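Long-range contacts in phenylalanine--tRNA ligase beta subunit (Pyrococcus horikoshii, PDB 2CXI), which forms part of the tetrameric ligase that attaches L-phenylalanine to its tRNA at the cost of ATP, this chain being an N-terminal fragment of the beta subunit: residues G169-M174 and S218-R223; H183-E188 and P214-E219. All coordinates share one frame; numbering follows the deposited sequence.

Interaction 1 (G169-M174 and S218-R223)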
ATOM      1  N   GLY A 169     -25.881 -21.977   1.038  1.00 24.09           N
ATOM      2  CA  GLY A 169     -26.601 -23.236   0.832  1.00 25.67           C
ATOM      3  C   GLY A 169     -26.250 -23.937  -0.473  1.00 26.42           C
ATOM      4  O   GLY A 169     -26.806 -24.994  -0.749  1.00 26.51           O
ATOM      5  N   TYR A 170     -25.351 -23.355  -1.274  1.00 26.41           N
ATOM      6  CA  TYR A 170     -24.960 -23.911  -2.592  1.00 26.97           C
ATOM      7  C   TYR A 170     -23.431 -23.996  -2.698  1.00 27.13           C
ATOM      8  O   TYR A 170     -22.728 -23.051  -2.309  1.00 25.84           O
ATOM      9  CB  TYR A 170     -25.490 -23.050  -3.745  1.00 27.50           C
ATOM     10  CG  TYR A 170     -26.992 -23.060  -3.915  1.00 30.14           C
ATOM     11  CD1 TYR A 170     -27.591 -23.679  -5.032  1.00 33.72           C
ATOM     12  CD2 TYR A 170     -27.824 -22.470  -2.966  1.00 29.82           C
ATOM     13  CE1 TYR A 170     -28.990 -23.671  -5.196  1.00 32.25           C
ATOM     14  CE2 TYR A 170     -29.204 -22.467  -3.102  1.00 30.83           C
ATOM     15  CZ  TYR A 170     -29.784 -23.075  -4.214  1.00 32.13           C
ATOM     16  OH  TYR A 170     -31.151 -23.065  -4.336  1.00 33.07           O
ATOM     17  N   LYS A 171     -22.903 -25.114  -3.216  1.00 26.50           N
ATOM     18  CA  LYS A 171     -21.440 -25.334  -3.220  1.00 27.14           C
ATOM     19  C   LYS A 171     -20.745 -24.829  -4.474  1.00 26.04           C
ATOM     20  O   LYS A 171     -19.517 -24.794  -4.521  1.00 26.29           O
ATOM     21  CB  LYS A 171     -21.060 -26.817  -3.024  1.00 27.86           C
ATOM     22  CG  LYS A 171     -21.523 -27.427  -1.731  1.00 31.55           C
ATOM     23  CD  LYS A 171     -20.701 -26.893  -0.578  1.00 39.25           C
ATOM     24  CE  LYS A 171     -21.505 -26.812   0.731  1.00 42.76           C
ATOM     25  NZ  LYS A 171     -20.692 -26.109   1.795  1.00 40.11           N
ATOM     26  N   GLU A 172     -21.523 -24.451  -5.481  1.00 24.85           N
ATOM     27  CA  GLU A 172     -21.005 -24.010  -6.773  1.00 24.67           C
ATOM     28  C   GLU A 172     -21.431 -22.573  -7.055  1.00 24.83           C
ATOM     29  O   GLU A 172     -22.542 -22.185  -6.730  1.00 25.16           O
ATOM     30  CB  GLU A 172     -21.546 -24.931  -7.915  1.00 24.12           C
ATOM     31  CG  GLU A 172     -20.979 -24.621  -9.299  1.00 23.74           C
ATOM     32  CD  GLU A 172     -19.455 -24.740  -9.298  1.00 29.35           C
ATOM     33  OE1 GLU A 172     -18.749 -23.697  -9.229  1.00 31.48           O
ATOM     34  OE2 GLU A 172     -18.948 -25.871  -9.277  1.00 26.40           O
ATOM     35  N   GLU A 173     -20.572 -21.821  -7.726  1.00 25.13           N
ATOM     36  CA  GLU A 173     -20.884 -20.459  -8.137  1.00 26.68           C
ATOM     37  C   GLU A 173     -21.988 -20.398  -9.189  1.00 28.13           C
ATOM     38  O   GLU A 173     -22.120 -21.312 -10.026  1.00 26.59           O
ATOM     39  CB  GLU A 173     -19.628 -19.791  -8.702  1.00 26.52           C
ATOM     40  CG  GLU A 173     -18.559 -19.646  -7.645  1.00 29.11           C
ATOM     41  CD  GLU A 173     -17.445 -18.716  -8.046  1.00 34.35           C
ATOM     42  OE1 GLU A 173     -17.175 -18.621  -9.282  1.00 34.89           O
ATOM     43  OE2 GLU A 173     -16.858 -18.084  -7.112  1.00 33.53           O
HETATM   44  N   MSE A 174     -22.779 -19.326  -9.126  1.00 28.92           N
HETATM   45  CA  MSE A 174     -23.815 -19.031 -10.110  1.00 33.00           C
HETATM   46  C   MSE A 174     -23.748 -17.549 -10.423  1.00 28.27           C
HETATM   47  O   MSE A 174     -23.299 -16.770  -9.578  1.00 26.58           O
HETATM   48  CB  MSE A 174     -25.185 -19.289  -9.510  1.00 32.91           C
HETATM   49  CG  MSE A 174     -25.507 -20.728  -9.275  1.00 38.64           C
HETATM   50 SE   MSE A 174     -27.218 -20.747  -8.280  1.00 51.22          SE
HETATM   51  CE  MSE A 174     -27.626 -22.689  -8.585  1.00 43.67           C
ATOM     52  N   SER A 218     -22.700 -15.148   1.065  1.00 19.17           N
ATOM     53  CA  SER A 218     -22.037 -16.238   0.387  1.00 20.95           C
ATOM     54  C   SER A 218     -21.925 -17.506   1.257  1.00 20.57           C
ATOM     55  O   SER A 218     -21.951 -17.460   2.511  1.00 20.07           O
ATOM     56  CB  SER A 218     -20.669 -15.801  -0.078  1.00 21.87           C
ATOM     57  OG  SER A 218     -19.827 -15.765   1.034  1.00 24.49           O
ATOM     58  N   GLU A 219     -21.814 -18.641   0.574  1.00 21.18           N
ATOM     59  CA  GLU A 219     -21.569 -19.938   1.230  1.00 20.81           C
ATOM     60  C   GLU A 219     -20.156 -20.034   1.872  1.00 20.87           C
ATOM     61  O   GLU A 219     -19.988 -20.605   2.959  1.00 19.80           O
ATOM     62  CB  GLU A 219     -21.760 -21.071   0.198  1.00 22.01           C
ATOM     63  CG  GLU A 219     -21.447 -22.463   0.747  1.00 22.98           C
ATOM     64  CD  GLU A 219     -22.439 -22.967   1.799  1.00 27.13           C
ATOM     65  OE1 GLU A 219     -23.492 -22.366   2.090  1.00 25.84           O
ATOM     66  OE2 GLU A 219     -22.157 -24.022   2.362  1.00 32.56           O
ATOM     67  N   PHE A 220     -19.154 -19.479   1.210  1.00 19.92           N
ATOM     68  CA  PHE A 220     -17.767 -19.732   1.607  1.00 21.05           C
ATOM     69  C   PHE A 220     -16.968 -18.556   2.135  1.00 20.98           C
ATOM     70  O   PHE A 220     -15.907 -18.757   2.747  1.00 21.33           O
ATOM     71  CB  PHE A 220     -17.002 -20.288   0.419  1.00 22.60           C
ATOM     72  CG  PHE A 220     -17.542 -21.609  -0.076  1.00 23.21           C
ATOM     73  CD1 PHE A 220     -17.320 -22.777   0.648  1.00 24.57           C
ATOM     74  CD2 PHE A 220     -18.285 -21.674  -1.272  1.00 24.28           C
ATOM     75  CE1 PHE A 220     -17.830 -24.018   0.192  1.00 25.76           C
ATOM     76  CE2 PHE A 220     -18.797 -22.908  -1.737  1.00 25.73           C
ATOM     77  CZ  PHE A 220     -18.555 -24.072  -1.003  1.00 25.46           C
ATOM     78  N   THR A 221     -17.455 -17.344   1.897  1.00 18.54           N
ATOM     79  CA  THR A 221     -16.681 -16.165   2.308  1.00 18.32           C
ATOM     80  C   THR A 221     -17.207 -15.507   3.571  1.00 17.71           C
ATOM     81  O   THR A 221     -18.348 -14.996   3.578  1.00 17.95           O
ATOM     82  CB  THR A 221     -16.650 -15.140   1.164  1.00 18.86           C
ATOM     83  OG1 THR A 221     -16.007 -15.743   0.043  1.00 18.31           O
ATOM     84  CG2 THR A 221     -15.700 -13.950   1.524  1.00 16.87           C
ATOM     85  N   GLY A 222     -16.354 -15.477   4.602  1.00 17.04           N
ATOM     86  CA  GLY A 222     -16.631 -14.776   5.857  1.00 18.16           C
ATOM     87  C   GLY A 222     -17.738 -15.352   6.722  1.00 18.34           C
ATOM     88  O   GLY A 222     -18.409 -14.609   7.468  1.00 18.43           O
ATOM     89  N   ARG A 223     -17.944 -16.671   6.661  1.00 18.32           N
ATOM     90  CA  ARG A 223     -18.993 -17.298   7.498  1.00 18.75           C
ATOM     91  C   ARG A 223     -18.766 -17.151   8.997  1.00 19.30           C
ATOM     92  O   ARG A 223     -17.655 -17.352   9.493  1.00 20.36           O
ATOM     93  CB  ARG A 223     -19.161 -18.774   7.113  1.00 18.36           C
ATOM     94  CG  ARG A 223     -19.666 -18.912   5.688  1.00 20.04           C
ATOM     95  CD  ARG A 223     -21.165 -18.656   5.526  1.00 19.12           C
ATOM     96  NE  ARG A 223     -22.010 -19.501   6.382  1.00 20.16           N
ATOM     97  CZ  ARG A 223     -22.301 -20.772   6.134  1.00 24.21           C
ATOM     98  NH1 ARG A 223     -21.810 -21.383   5.071  1.00 23.53           N
ATOM     99  NH2 ARG A 223     -23.097 -21.436   6.961  1.00 27.43           N
TER
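Glu219 meets the loop 169-174 with both oxygens of its carboxylate. OE1 accepts a nearly straight bond from the backbone N of Gly169, at 2.6 Å between N and OE1. The N-H comes from above the carboxylate plane, 40° out of it. OE2 takes the salt bridge from Lys171, with NZ 2.6 Å from OE2. The lysine reaches OE2 on its anti side, close to the carboxylate plane. Two bonds to different residues should limit rotation of the carboxylate. Arg223 adds a second positive charge: its NH1 is 3.6 Å from OE1 of Glu219 but points no N-H at it. The two nearby positive charges, Lys171 and Arg223, would probably keep the glutamate ionised. The same NH1 of Arg223 donates in the guanidinium plane to Glu219 O.

The tight part lies around Glu219. Its CB sits 3.3 Å from Tyr170 O. Its CG is anti to the backbone N (chi1 176°), which sets it beside Tyr170 O and over the centre of one face of the Phe220 ring. The outer side faces solvent: Lys171 and Phe220 are both exposed, and their side chains cross at about a right angle. Lys171 CD approaches Phe220 CZ at 3.6 Å. Lys171 O lies at the ring edge, 3.4 Å from CE2 of Phe220. Gly169 has a positive phi, and a CB there would be jammed against the carbonyl O of the residue before.

The arrangement is a surface salt-bridge network of Lys171, Glu219 and Arg223, joining two loops of the B3/4 domain.

Interaction 2 (H183-E188 and P214-E219)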
ATOM      1  N   HIS A 183     -32.302 -19.056  -6.173  1.00 28.76           N
ATOM      2  CA  HIS A 183     -32.208 -19.059  -4.715  1.00 27.41           C
ATOM      3  C   HIS A 183     -33.537 -18.626  -4.099  1.00 26.30           C
ATOM      4  O   HIS A 183     -34.175 -17.688  -4.575  1.00 26.23           O
ATOM      5  CB  HIS A 183     -31.087 -18.120  -4.231  1.00 26.57           C
ATOM      6  CG  HIS A 183     -30.625 -18.431  -2.853  1.00 24.69           C
ATOM      7  ND1 HIS A 183     -31.367 -18.120  -1.738  1.00 23.14           N
ATOM      8  CD2 HIS A 183     -29.524 -19.078  -2.409  1.00 23.44           C
ATOM      9  CE1 HIS A 183     -30.738 -18.555  -0.660  1.00 22.26           C
ATOM     10  NE2 HIS A 183     -29.616 -19.137  -1.037  1.00 21.69           N
ATOM     11  N   GLU A 184     -33.954 -19.289  -3.040  1.00 26.23           N
ATOM     12  CA  GLU A 184     -35.215 -18.885  -2.382  1.00 27.03           C
ATOM     13  C   GLU A 184     -35.235 -17.400  -1.927  1.00 26.12           C
ATOM     14  O   GLU A 184     -36.276 -16.739  -2.000  1.00 25.16           O
ATOM     15  CB  GLU A 184     -35.551 -19.808  -1.219  1.00 27.11           C
ATOM     16  CG  GLU A 184     -34.695 -19.572   0.013  1.00 32.21           C
ATOM     17  CD  GLU A 184     -34.961 -20.575   1.109  1.00 40.71           C
ATOM     18  OE1 GLU A 184     -34.119 -20.668   2.039  1.00 41.99           O
ATOM     19  OE2 GLU A 184     -36.009 -21.274   1.030  1.00 44.59           O
ATOM     20  N   LYS A 185     -34.084 -16.858  -1.503  1.00 25.21           N
ATOM     21  CA  LYS A 185     -34.021 -15.446  -1.084  1.00 24.87           C
ATOM     22  C   LYS A 185     -33.943 -14.544  -2.314  1.00 25.07           C
ATOM     23  O   LYS A 185     -34.295 -13.360  -2.273  1.00 25.21           O
ATOM     24  CB  LYS A 185     -32.819 -15.216  -0.150  1.00 24.93           C
ATOM     25  CG  LYS A 185     -32.934 -15.904   1.198  1.00 25.17           C
ATOM     26  CD  LYS A 185     -34.133 -15.396   1.974  1.00 29.85           C
ATOM     27  CE  LYS A 185     -34.257 -16.142   3.291  1.00 32.09           C
ATOM     28  NZ  LYS A 185     -35.678 -16.343   3.656  1.00 31.78           N
ATOM     29  N   GLY A 186     -33.489 -15.120  -3.421  1.00 24.21           N
ATOM     30  CA  GLY A 186     -33.534 -14.453  -4.708  1.00 24.29           C
ATOM     31  C   GLY A 186     -34.954 -14.237  -5.209  1.00 25.12           C
ATOM     32  O   GLY A 186     -35.278 -13.166  -5.747  1.00 24.57           O
ATOM     33  N   ARG A 187     -35.804 -15.261  -5.056  1.00 26.17           N
ATOM     34  CA  ARG A 187     -37.211 -15.177  -5.449  1.00 27.10           C
ATOM     35  C   ARG A 187     -37.937 -14.202  -4.515  1.00 26.44           C
ATOM     36  O   ARG A 187     -38.721 -13.353  -4.958  1.00 26.49           O
ATOM     37  CB  ARG A 187     -37.884 -16.558  -5.360  1.00 27.04           C
ATOM     38  CG  ARG A 187     -37.368 -17.602  -6.365  1.00 29.97           C
ATOM     39  CD  ARG A 187     -38.091 -18.981  -6.309  1.00 30.70           C
ATOM     40  NE  ARG A 187     -37.102 -20.070  -6.321  1.00 37.89           N
ATOM     41  CZ  ARG A 187     -36.895 -20.958  -5.330  1.00 40.99           C
ATOM     42  NH1 ARG A 187     -37.629 -20.947  -4.214  1.00 42.65           N
ATOM     43  NH2 ARG A 187     -35.952 -21.890  -5.470  1.00 43.11           N
ATOM     44  N   GLU A 188     -37.651 -14.333  -3.225  1.00 25.91           N
ATOM     45  CA  GLU A 188     -38.299 -13.540  -2.192  1.00 25.92           C
ATOM     46  C   GLU A 188     -37.981 -12.052  -2.269  1.00 25.12           C
ATOM     47  O   GLU A 188     -38.897 -11.238  -2.161  1.00 25.22           O
ATOM     48  CB  GLU A 188     -37.992 -14.118  -0.805  1.00 26.62           C
ATOM     49  CG  GLU A 188     -38.830 -13.515   0.321  1.00 28.31           C
ATOM     50  CD  GLU A 188     -38.496 -14.081   1.686  1.00 27.70           C
ATOM     51  OE1 GLU A 188     -37.754 -15.072   1.764  1.00 31.76           O
ATOM     52  OE2 GLU A 188     -38.982 -13.519   2.686  1.00 31.59           O
ATOM     53  N   PRO A 214     -29.636  -6.709  -1.106  1.00 16.92           N
ATOM     54  CA  PRO A 214     -30.077  -7.199   0.201  1.00 16.57           C
ATOM     55  C   PRO A 214     -30.621  -8.623   0.116  1.00 17.08           C
ATOM     56  O   PRO A 214     -31.626  -8.950   0.778  1.00 17.28           O
ATOM     57  CB  PRO A 214     -31.257  -6.250   0.502  1.00 15.92           C
ATOM     58  CG  PRO A 214     -31.913  -6.056  -0.879  1.00 16.05           C
ATOM     59  CD  PRO A 214     -30.766  -6.176  -1.896  1.00 16.47           C
ATOM     60  N   ILE A 215     -29.961  -9.461  -0.680  1.00 18.11           N
ATOM     61  CA  ILE A 215     -30.491 -10.762  -1.113  1.00 18.09           C
ATOM     62  C   ILE A 215     -29.969 -11.948  -0.288  1.00 18.04           C
ATOM     63  O   ILE A 215     -30.744 -12.616   0.386  1.00 20.37           O
ATOM     64  CB  ILE A 215     -30.199 -10.974  -2.628  1.00 17.68           C
ATOM     65  CG1 ILE A 215     -30.766  -9.801  -3.478  1.00 17.69           C
ATOM     66  CG2 ILE A 215     -30.740 -12.377  -3.117  1.00 17.74           C
ATOM     67  CD1 ILE A 215     -32.333  -9.556  -3.337  1.00 17.52           C
ATOM     68  N   ILE A 216     -28.656 -12.181  -0.293  1.00 17.65           N
ATOM     69  CA  ILE A 216     -28.090 -13.372   0.352  1.00 17.95           C
ATOM     70  C   ILE A 216     -26.586 -13.197   0.547  1.00 17.90           C
ATOM     71  O   ILE A 216     -25.919 -12.545  -0.270  1.00 17.03           O
ATOM     72  CB  ILE A 216     -28.362 -14.645  -0.544  1.00 17.90           C
ATOM     73  CG1 ILE A 216     -28.093 -15.965   0.213  1.00 15.71           C
ATOM     74  CG2 ILE A 216     -27.659 -14.544  -1.929  1.00 17.79           C
ATOM     75  CD1 ILE A 216     -29.106 -16.189   1.336  1.00 20.85           C
ATOM     76  N   ASN A 217     -26.079 -13.818   1.607  1.00 18.11           N
ATOM     77  CA  ASN A 217     -24.660 -13.936   1.857  1.00 19.19           C
ATOM     78  C   ASN A 217     -24.025 -15.112   1.092  1.00 19.33           C
ATOM     79  O   ASN A 217     -24.731 -15.997   0.550  1.00 19.69           O
ATOM     80  CB  ASN A 217     -24.363 -14.014   3.388  1.00 18.60           C
ATOM     81  CG  ASN A 217     -25.139 -15.125   4.106  1.00 21.45           C
ATOM     82  OD1 ASN A 217     -26.264 -15.493   3.714  1.00 20.34           O
ATOM     83  ND2 ASN A 217     -24.567 -15.626   5.197  1.00 22.75           N
ATOM     84  N   SER A 218     -22.700 -15.148   1.065  1.00 19.17           N
ATOM     85  CA  SER A 218     -22.037 -16.238   0.387  1.00 20.95           C
ATOM     86  C   SER A 218     -21.925 -17.506   1.257  1.00 20.57           C
ATOM     87  O   SER A 218     -21.951 -17.460   2.511  1.00 20.07           O
ATOM     88  CB  SER A 218     -20.669 -15.801  -0.078  1.00 21.87           C
ATOM     89  OG  SER A 218     -19.827 -15.765   1.034  1.00 24.49           O
ATOM     90  N   GLU A 219     -21.814 -18.641   0.574  1.00 21.18           N
ATOM     91  CA  GLU A 219     -21.569 -19.938   1.230  1.00 20.81           C
ATOM     92  C   GLU A 219     -20.156 -20.034   1.872  1.00 20.87           C
ATOM     93  O   GLU A 219     -19.988 -20.605   2.959  1.00 19.80           O
ATOM     94  CB  GLU A 219     -21.760 -21.071   0.198  1.00 22.01           C
ATOM     95  CG  GLU A 219     -21.447 -22.463   0.747  1.00 22.98           C
ATOM     96  CD  GLU A 219     -22.439 -22.967   1.799  1.00 27.13           C
ATOM     97  OE1 GLU A 219     -23.492 -22.366   2.090  1.00 25.84           O
ATOM     98  OE2 GLU A 219     -22.157 -24.022   2.362  1.00 32.56           O
TER
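Ile215, Ile216 and Lys185 bury the most surface where the start of helix 184-189 meets the edge strand 216-217. The two isoleucines form a classic beta bulge opposite Met212, in the mixed sheet of the B3/4 domain. Ile216 points at the helix start. Its CG1, anti to the backbone N (chi1 -167°), lies over one face of the His183 ring, a CH-pi contact at 4.0 Å from the ring centroid. CD1 of Ile216 touches CE1 of His183 at 3.5 Å.

Lys185 lies across Ile216 at about a right angle, its CG 3.8 Å from Ile216 CD1. Its CB packs on Ile215 O, an oxygen that accepts a hydrogen bond from Arg137. The ammonium end turns away to a salt bridge with Glu188. Ile215 sends CG2 to Gly186 CA, 3.8 Å away.

His183 is the N-cap of the helix, and its NE2 is hydrogen-bonded to Leu168 O. An alanine here would probably leave Lys185 N without its capping bond, Leu168 O without this partner, and a gap beside Ile216. The cap bond itself runs from Lys185 N to His183 ND1 at 3.0 Å, with the donor in the ring plane.

Both contacts belong to the B3/4 domain, with centres about 11 Å apart. Along the chain, the loop 169-174 comes first, then helix 176-182 and helix 184-189. Strands 199-204 and 209-212 follow. The chain then runs through 214-219 into 218-223, so the second halves of both interactions run on from one another and share Ser218 and Glu219. They also touch directly, Tyr170 CE2 lying 3.5 Å from His183 CD2. Interaction 2 is buried, whereas interaction 1 is at the surface. Together they attach the 169-189 region to strand 216-217 and the residues on its two sides, at the sheet edge and away from the predicted magnesium sites.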